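Local structure of 3-carboxy-cis,cis-muconate cycloisomerase (Acinetobacter calcoaceticus, 1Q5N) at residues A[9-21]-A[332-344]. The protein is a cycloisomerase of the fumarase/aspartase superfamily, whose mostly helical subunits assemble into a homotetramer. Sequence-based numbering, arbitrary orientation.
Sequences ASLFYQRDVTEIF and PEIFQLTAGALER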
ATOM      1  N   ALA A   9     -11.512  15.225  13.066  1.00 47.14           N
ATOM      2  CA  ALA A   9     -12.701  14.990  12.265  1.00 46.64           C
ATOM      3  C   ALA A   9     -13.065  16.245  11.505  1.00 45.30           C
ATOM      4  O   ALA A   9     -13.537  16.201  10.374  1.00 43.58           O
ATOM      5  CB  ALA A   9     -13.851  14.583  13.180  1.00 46.23           C
ATOM      6  N   SER A  10     -12.799  17.367  12.142  1.00 45.36           N
ATOM      7  CA  SER A  10     -13.135  18.664  11.586  1.00 47.02           C
ATOM      8  C   SER A  10     -12.224  19.045  10.427  1.00 46.21           C
ATOM      9  O   SER A  10     -12.599  19.762   9.492  1.00 45.64           O
ATOM     10  CB  SER A  10     -13.028  19.696  12.706  1.00 50.85           C
ATOM     11  OG  SER A  10     -13.061  21.007  12.161  1.00 57.23           O
ATOM     12  N   LEU A  11     -11.009  18.541  10.508  1.00 44.61           N
ATOM     13  CA  LEU A  11      -9.997  18.793   9.500  1.00 42.85           C
ATOM     14  C   LEU A  11     -10.128  17.921   8.226  1.00 40.60           C
ATOM     15  O   LEU A  11     -10.014  18.418   7.125  1.00 38.97           O
ATOM     16  CB  LEU A  11      -8.645  18.503  10.125  1.00 44.99           C
ATOM     17  CG  LEU A  11      -7.630  19.616  10.157  1.00 46.34           C
ATOM     18  CD1 LEU A  11      -6.354  19.032  10.669  1.00 46.02           C
ATOM     19  CD2 LEU A  11      -7.475  20.210   8.757  1.00 47.43           C
ATOM     20  N   PHE A  12     -10.385  16.619   8.404  1.00 36.84           N
ATOM     21  CA  PHE A  12     -10.412  15.678   7.302  1.00 34.35           C
ATOM     22  C   PHE A  12     -11.742  15.069   6.862  1.00 34.20           C
ATOM     23  O   PHE A  12     -11.867  14.659   5.723  1.00 32.81           O
ATOM     24  CB  PHE A  12      -9.463  14.525   7.628  1.00 32.16           C
ATOM     25  CG  PHE A  12      -8.079  14.962   8.007  1.00 32.44           C
ATOM     26  CD1 PHE A  12      -7.243  15.576   7.064  1.00 31.20           C
ATOM     27  CD2 PHE A  12      -7.581  14.702   9.294  1.00 31.70           C
ATOM     28  CE1 PHE A  12      -5.913  15.951   7.406  1.00 32.90           C
ATOM     29  CE2 PHE A  12      -6.265  15.056   9.649  1.00 32.66           C
ATOM     30  CZ  PHE A  12      -5.416  15.671   8.699  1.00 32.38           C
ATOM     31  N   TYR A  13     -12.737  15.016   7.736  1.00 34.23           N
ATOM     32  CA  TYR A  13     -13.948  14.340   7.321  1.00 36.91           C
ATOM     33  C   TYR A  13     -15.084  15.258   7.015  1.00 37.86           C
ATOM     34  O   TYR A  13     -14.921  16.462   6.951  1.00 38.78           O
ATOM     35  CB  TYR A  13     -14.371  13.321   8.363  1.00 35.61           C
ATOM     36  CG  TYR A  13     -13.248  12.414   8.831  1.00 35.44           C
ATOM     37  CD1 TYR A  13     -12.347  11.839   7.918  1.00 34.83           C
ATOM     38  CD2 TYR A  13     -13.111  12.087  10.181  1.00 36.77           C
ATOM     39  CE1 TYR A  13     -11.341  10.979   8.332  1.00 33.38           C
ATOM     40  CE2 TYR A  13     -12.102  11.202  10.617  1.00 38.78           C
ATOM     41  CZ  TYR A  13     -11.207  10.657   9.674  1.00 37.86           C
ATOM     42  OH  TYR A  13     -10.153   9.852  10.106  1.00 40.19           O
ATOM     43  N   GLN A  14     -16.231  14.670   6.776  1.00 37.66           N
ATOM     44  CA  GLN A  14     -17.411  15.438   6.454  1.00 38.93           C
ATOM     45  C   GLN A  14     -18.430  15.011   7.502  1.00 39.82           C
ATOM     46  O   GLN A  14     -18.663  13.814   7.701  1.00 39.66           O
ATOM     47  CB  GLN A  14     -17.844  15.110   5.032  1.00 38.45           C
ATOM     48  CG  GLN A  14     -18.833  16.084   4.410  1.00 39.60           C
ATOM     49  CD  GLN A  14     -20.265  15.830   4.858  1.00 42.27           C
ATOM     50  OE1 GLN A  14     -20.644  14.700   5.167  1.00 43.00           O
ATOM     51  NE2 GLN A  14     -21.074  16.884   4.882  1.00 43.53           N
ATOM     52  N   ARG A  15     -19.017  15.987   8.176  1.00 40.81           N
ATOM     53  CA  ARG A  15     -19.945  15.720   9.268  1.00 43.37           C
ATOM     54  C   ARG A  15     -21.050  14.651   9.063  1.00 40.65           C
ATOM     55  O   ARG A  15     -21.167  13.755   9.865  1.00 39.57           O
ATOM     56  CB  ARG A  15     -20.563  17.037   9.720  1.00 49.21           C
ATOM     57  CG  ARG A  15     -20.945  17.038  11.160  1.00 58.30           C
ATOM     58  CD  ARG A  15     -22.118  17.986  11.343  1.00 67.67           C
ATOM     59  NE  ARG A  15     -21.712  19.279  11.908  1.00 75.58           N
ATOM     60  CZ  ARG A  15     -22.468  20.385  11.894  1.00 78.63           C
ATOM     61  NH1 ARG A  15     -23.682  20.365  11.323  1.00 80.52           N
ATOM     62  NH2 ARG A  15     -22.030  21.504  12.479  1.00 79.50           N
ATOM     63  N   ASP A  16     -21.842  14.728   8.001  1.00 39.63           N
ATOM     64  CA  ASP A  16     -22.899  13.739   7.771  1.00 40.83           C
ATOM     65  C   ASP A  16     -22.391  12.293   7.518  1.00 40.59           C
ATOM     66  O   ASP A  16     -22.936  11.319   8.057  1.00 41.72           O
ATOM     67  CB  ASP A  16     -23.802  14.200   6.607  1.00 43.53           C
ATOM     68  CG  ASP A  16     -24.292  15.666   6.783  1.00 48.29           C
ATOM     69  OD1 ASP A  16     -24.810  16.017   7.878  1.00 48.68           O
ATOM     70  OD2 ASP A  16     -24.137  16.474   5.821  1.00 52.20           O
ATOM     71  N   VAL A  17     -21.329  12.141   6.727  1.00 38.31           N
ATOM     72  CA  VAL A  17     -20.810  10.816   6.470  1.00 36.93           C
ATOM     73  C   VAL A  17     -20.193  10.246   7.764  1.00 36.59           C
ATOM     74  O   VAL A  17     -20.303   9.080   8.019  1.00 36.28           O
ATOM     75  CB  VAL A  17     -19.828  10.856   5.263  1.00 36.18           C
ATOM     76  CG1 VAL A  17     -19.073   9.520   5.107  1.00 31.03           C
ATOM     77  CG2 VAL A  17     -20.627  11.192   3.997  1.00 33.12           C
ATOM     78  N   THR A  18     -19.572  11.075   8.587  1.00 36.94           N
ATOM     79  CA  THR A  18     -19.025  10.614   9.862  1.00 38.57           C
ATOM     80  C   THR A  18     -20.150  10.092  10.806  1.00 39.09           C
ATOM     81  O   THR A  18     -19.962   9.131  11.570  1.00 37.26           O
ATOM     82  CB  THR A  18     -18.249  11.774  10.562  1.00 38.45           C
ATOM     83  OG1 THR A  18     -17.065  12.013   9.817  1.00 42.56           O
ATOM     84  CG2 THR A  18     -17.822  11.418  11.979  1.00 38.55           C
ATOM     85  N   GLU A  19     -21.311  10.742  10.749  1.00 40.13           N
ATOM     86  CA  GLU A  19     -22.437  10.338  11.575  1.00 41.79           C
ATOM     87  C   GLU A  19     -22.964   8.990  11.089  1.00 39.82           C
ATOM     88  O   GLU A  19     -23.298   8.140  11.906  1.00 39.29           O
ATOM     89  CB  GLU A  19     -23.552  11.382  11.500  1.00 47.47           C
ATOM     90  CG  GLU A  19     -24.181  11.701  12.862  1.00 57.88           C
ATOM     91  CD  GLU A  19     -25.196  12.860  12.766  1.00 65.22           C
ATOM     92  OE1 GLU A  19     -24.770  14.048  12.506  1.00 65.46           O
ATOM     93  OE2 GLU A  19     -26.423  12.555  12.946  1.00 68.18           O
ATOM     94  N   ILE A  20     -23.041   8.794   9.769  1.00 36.30           N
ATOM     95  CA  ILE A  20     -23.532   7.528   9.262  1.00 36.57           C
ATOM     96  C   ILE A  20     -22.682   6.345   9.753  1.00 36.75           C
ATOM     97  O   ILE A  20     -23.217   5.248   9.962  1.00 37.31           O
ATOM     98  CB  ILE A  20     -23.604   7.536   7.703  1.00 37.86           C
ATOM     99  CG1 ILE A  20     -24.805   8.383   7.266  1.00 39.19           C
ATOM    100  CG2 ILE A  20     -23.765   6.120   7.132  1.00 36.26           C
ATOM    101  CD1 ILE A  20     -24.787   8.706   5.786  1.00 40.84           C
ATOM    102  N   PHE A  21     -21.382   6.579   9.971  1.00 35.43           N
ATOM    103  CA  PHE A  21     -20.445   5.541  10.434  1.00 34.09           C
ATOM    104  C   PHE A  21     -20.104   5.576  11.903  1.00 33.68           C
ATOM    105  O   PHE A  21     -19.197   4.873  12.359  1.00 35.75           O
ATOM    106  CB  PHE A  21     -19.155   5.573   9.587  1.00 32.60           C
ATOM    107  CG  PHE A  21     -19.359   5.055   8.163  1.00 32.30           C
ATOM    108  CD1 PHE A  21     -19.473   3.683   7.910  1.00 31.46           C
ATOM    109  CD2 PHE A  21     -19.507   5.943   7.087  1.00 31.52           C
ATOM    110  CE1 PHE A  21     -19.746   3.189   6.588  1.00 31.02           C
ATOM    111  CE2 PHE A  21     -19.782   5.465   5.760  1.00 30.63           C
ATOM    112  CZ  PHE A  21     -19.901   4.096   5.518  1.00 28.94           C
ATOM    113  N   PRO A 332     -15.107   2.458   6.213  1.00 30.12           N
ATOM    114  CA  PRO A 332     -15.620   3.753   6.697  1.00 31.14           C
ATOM    115  C   PRO A 332     -14.592   4.906   6.506  1.00 30.95           C
ATOM    116  O   PRO A 332     -14.972   6.032   6.156  1.00 31.57           O
ATOM    117  CB  PRO A 332     -15.918   3.493   8.207  1.00 30.01           C
ATOM    118  CG  PRO A 332     -16.067   1.974   8.287  1.00 27.83           C
ATOM    119  CD  PRO A 332     -15.021   1.463   7.307  1.00 28.83           C
ATOM    120  N   GLU A 333     -13.309   4.639   6.762  1.00 30.73           N
ATOM    121  CA  GLU A 333     -12.294   5.689   6.636  1.00 30.82           C
ATOM    122  C   GLU A 333     -12.257   6.202   5.189  1.00 31.10           C
ATOM    123  O   GLU A 333     -12.169   7.411   4.981  1.00 31.27           O
ATOM    124  CB  GLU A 333     -10.942   5.145   7.087  1.00 35.74           C
ATOM    125  CG  GLU A 333      -9.761   6.107   7.187  1.00 40.55           C
ATOM    126  CD  GLU A 333      -9.848   7.067   8.357  1.00 45.56           C
ATOM    127  OE1 GLU A 333     -10.648   6.765   9.277  1.00 51.11           O
ATOM    128  OE2 GLU A 333      -9.127   8.114   8.388  1.00 44.47           O
ATOM    129  N   ILE A 334     -12.369   5.310   4.187  1.00 30.02           N
ATOM    130  CA  ILE A 334     -12.333   5.723   2.774  1.00 28.03           C
ATOM    131  C   ILE A 334     -13.513   6.661   2.469  1.00 29.26           C
ATOM    132  O   ILE A 334     -13.322   7.721   1.883  1.00 29.23           O
ATOM    133  CB  ILE A 334     -12.350   4.482   1.845  1.00 28.38           C
ATOM    134  CG1 ILE A 334     -11.131   3.645   2.184  1.00 28.83           C
ATOM    135  CG2 ILE A 334     -12.406   4.895   0.344  1.00 25.01           C
ATOM    136  CD1 ILE A 334     -10.866   2.488   1.309  1.00 28.83           C
ATOM    137  N   PHE A 335     -14.730   6.282   2.868  1.00 28.66           N
ATOM    138  CA  PHE A 335     -15.892   7.157   2.688  1.00 28.30           C
ATOM    139  C   PHE A 335     -15.714   8.531   3.373  1.00 27.89           C
ATOM    140  O   PHE A 335     -15.993   9.590   2.807  1.00 26.24           O
ATOM    141  CB  PHE A 335     -17.137   6.514   3.301  1.00 29.03           C
ATOM    142  CG  PHE A 335     -18.004   5.809   2.305  1.00 28.61           C
ATOM    143  CD1 PHE A 335     -18.782   6.551   1.404  1.00 29.05           C
ATOM    144  CD2 PHE A 335     -18.095   4.395   2.320  1.00 27.90           C
ATOM    145  CE1 PHE A 335     -19.657   5.922   0.517  1.00 30.42           C
ATOM    146  CE2 PHE A 335     -18.953   3.734   1.452  1.00 28.43           C
ATOM    147  CZ  PHE A 335     -19.756   4.491   0.545  1.00 30.90           C
ATOM    148  N   GLN A 336     -15.288   8.502   4.621  1.00 28.11           N
ATOM    149  CA  GLN A 336     -15.101   9.733   5.364  1.00 29.17           C
ATOM    150  C   GLN A 336     -14.059  10.686   4.782  1.00 29.83           C
ATOM    151  O   GLN A 336     -14.283  11.904   4.795  1.00 31.42           O
ATOM    152  CB  GLN A 336     -14.758   9.417   6.813  1.00 29.44           C
ATOM    153  CG  GLN A 336     -15.984   9.155   7.642  1.00 35.05           C
ATOM    154  CD  GLN A 336     -15.602   8.666   9.024  1.00 38.63           C
ATOM    155  OE1 GLN A 336     -15.280   7.498   9.196  1.00 41.49           O
ATOM    156  NE2 GLN A 336     -15.597   9.557   9.996  1.00 37.21           N
ATOM    157  N   LEU A 337     -12.939  10.156   4.266  1.00 30.09           N
ATOM    158  CA  LEU A 337     -11.895  10.990   3.660  1.00 29.04           C
ATOM    159  C   LEU A 337     -12.354  11.530   2.309  1.00 28.91           C
ATOM    160  O   LEU A 337     -12.030  12.686   1.953  1.00 28.39           O
ATOM    161  CB  LEU A 337     -10.571  10.212   3.487  1.00 27.99           C
ATOM    162  CG  LEU A 337      -9.859   9.924   4.813  1.00 30.02           C
ATOM    163  CD1 LEU A 337      -8.858   8.824   4.691  1.00 29.86           C
ATOM    164  CD2 LEU A 337      -9.187  11.190   5.284  1.00 29.93           C
ATOM    165  N   THR A 338     -13.100  10.713   1.559  1.00 27.14           N
ATOM    166  CA  THR A 338     -13.577  11.127   0.247  1.00 26.64           C
ATOM    167  C   THR A 338     -14.625  12.257   0.371  1.00 27.62           C
ATOM    168  O   THR A 338     -14.561  13.272  -0.354  1.00 27.19           O
ATOM    169  CB  THR A 338     -14.211   9.934  -0.518  1.00 26.89           C
ATOM    170  OG1 THR A 338     -13.242   8.905  -0.692  1.00 26.18           O
ATOM    171  CG2 THR A 338     -14.743  10.386  -1.900  1.00 25.97           C
ATOM    172  N   ALA A 339     -15.589  12.079   1.281  1.00 26.67           N
ATOM    173  CA  ALA A 339     -16.644  13.079   1.495  1.00 26.54           C
ATOM    174  C   ALA A 339     -15.958  14.340   2.055  1.00 27.54           C
ATOM    175  O   ALA A 339     -16.293  15.463   1.667  1.00 26.45           O
ATOM    176  CB  ALA A 339     -17.721  12.526   2.492  1.00 28.62           C
ATOM    177  N   GLY A 340     -14.981  14.160   2.958  1.00 27.05           N
ATOM    178  CA  GLY A 340     -14.249  15.329   3.464  1.00 27.01           C
ATOM    179  C   GLY A 340     -13.482  16.056   2.344  1.00 27.18           C
ATOM    180  O   GLY A 340     -13.511  17.285   2.215  1.00 28.56           O
ATOM    181  N   ALA A 341     -12.826  15.301   1.478  1.00 25.96           N
ATOM    182  CA  ALA A 341     -12.057  15.937   0.406  1.00 27.62           C
ATOM    183  C   ALA A 341     -12.998  16.638  -0.588  1.00 28.84           C
ATOM    184  O   ALA A 341     -12.672  17.695  -1.110  1.00 30.14           O
ATOM    185  CB  ALA A 341     -11.146  14.866  -0.349  1.00 22.53           C
ATOM    186  N   LEU A 342     -14.150  16.034  -0.855  1.00 30.17           N
ATOM    187  CA  LEU A 342     -15.143  16.623  -1.764  1.00 31.69           C
ATOM    188  C   LEU A 342     -15.693  17.900  -1.161  1.00 32.81           C
ATOM    189  O   LEU A 342     -15.857  18.901  -1.856  1.00 32.88           O
ATOM    190  CB  LEU A 342     -16.302  15.652  -1.989  1.00 28.68           C
ATOM    191  CG  LEU A 342     -15.968  14.578  -2.971  1.00 27.06           C
ATOM    192  CD1 LEU A 342     -17.046  13.525  -2.956  1.00 27.26           C
ATOM    193  CD2 LEU A 342     -15.842  15.249  -4.329  1.00 27.92           C
ATOM    194  N   GLU A 343     -15.979  17.874   0.133  1.00 32.89           N
ATOM    195  CA  GLU A 343     -16.514  19.075   0.730  1.00 35.76           C
ATOM    196  C   GLU A 343     -15.532  20.275   0.623  1.00 36.47           C
ATOM    197  O   GLU A 343     -15.957  21.381   0.302  1.00 36.17           O
ATOM    198  CB  GLU A 343     -16.899  18.821   2.194  1.00 38.93           C
ATOM    199  CG  GLU A 343     -17.072  20.086   2.998  1.00 45.96           C
ATOM    200  CD  GLU A 343     -17.739  19.811   4.318  1.00 52.51           C
ATOM    201  OE1 GLU A 343     -18.999  19.793   4.344  1.00 55.96           O
ATOM    202  OE2 GLU A 343     -17.007  19.582   5.319  1.00 55.73           O
ATOM    203  N   ARG A 344     -14.240  20.082   0.917  1.00 35.76           N
ATOM    204  CA  ARG A 344     -13.290  21.179   0.796  1.00 34.50           C
ATOM    205  C   ARG A 344     -13.085  21.590  -0.685  1.00 34.38           C
ATOM    206  O   ARG A 344     -12.993  22.776  -1.008  1.00 33.99           O
ATOM    207  CB  ARG A 344     -12.000  20.787   1.478  1.00 35.38           C
ATOM    208  CG  ARG A 344     -12.190  20.997   2.942  1.00 38.91           C
ATOM    209  CD  ARG A 344     -11.319  20.140   3.712  1.00 42.97           C
ATOM    210  NE  ARG A 344     -11.845  19.995   5.065  1.00 49.80           N
ATOM    211  CZ  ARG A 344     -12.555  18.938   5.484  1.00 50.66           C
ATOM    212  NH1 ARG A 344     -12.827  17.922   4.672  1.00 48.87           N
ATOM    213  NH2 ARG A 344     -13.002  18.903   6.734  1.00 54.01           N
TER
HETATM  214  O   HOH W   1     -18.377  18.665   7.510  1.00 40.82           O
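Antiparallel helix packing, together with the loop at Tyr13 and Gln14, joins the N-terminal segment 9-21 to helix 323-351, one of the long helices of this fumarase/aspartase-superfamily fold. Helix 15-20 runs antiparallel to 332-344, their axes 167° apart and 8.9 Å at closest approach. The closest CA atoms are those of Tyr13 and Gly340, 4.0 Å apart, where Gly340 CA makes a C-H...O contact with Phe12 O at 3.4 Å. On helix 15-20, Val17 CG2 lies 3.5 Å from Ala339 CB; just past its C-terminal end, Pro332 CA sits over one face of the Phe21 ring, only 12° off its normal. Gln14 caps this helix: its CB rests on Ala339 while its bent chain turns OE1 back to accept from Val17 N. Tyr13 CG is anti to its own carbonyl carbon (chi1 -48°), which sends the ring past Leu337 CD2 at its edge to Glu333. There the hydroxyl OH donates to the syn side of Glu333 OE2 at 2.7 Å, an oxygen also salt-bridged to Arg301. Water links Arg15 N to Glu343 OE2. Arg344, extended from CG to NE, reaches helix 9-12 and the residue after it: NH2 meets Ser10 O from above the carbonyl plane, at 2.9 Å, and Tyr13 O within that plane, at 3.1 Å.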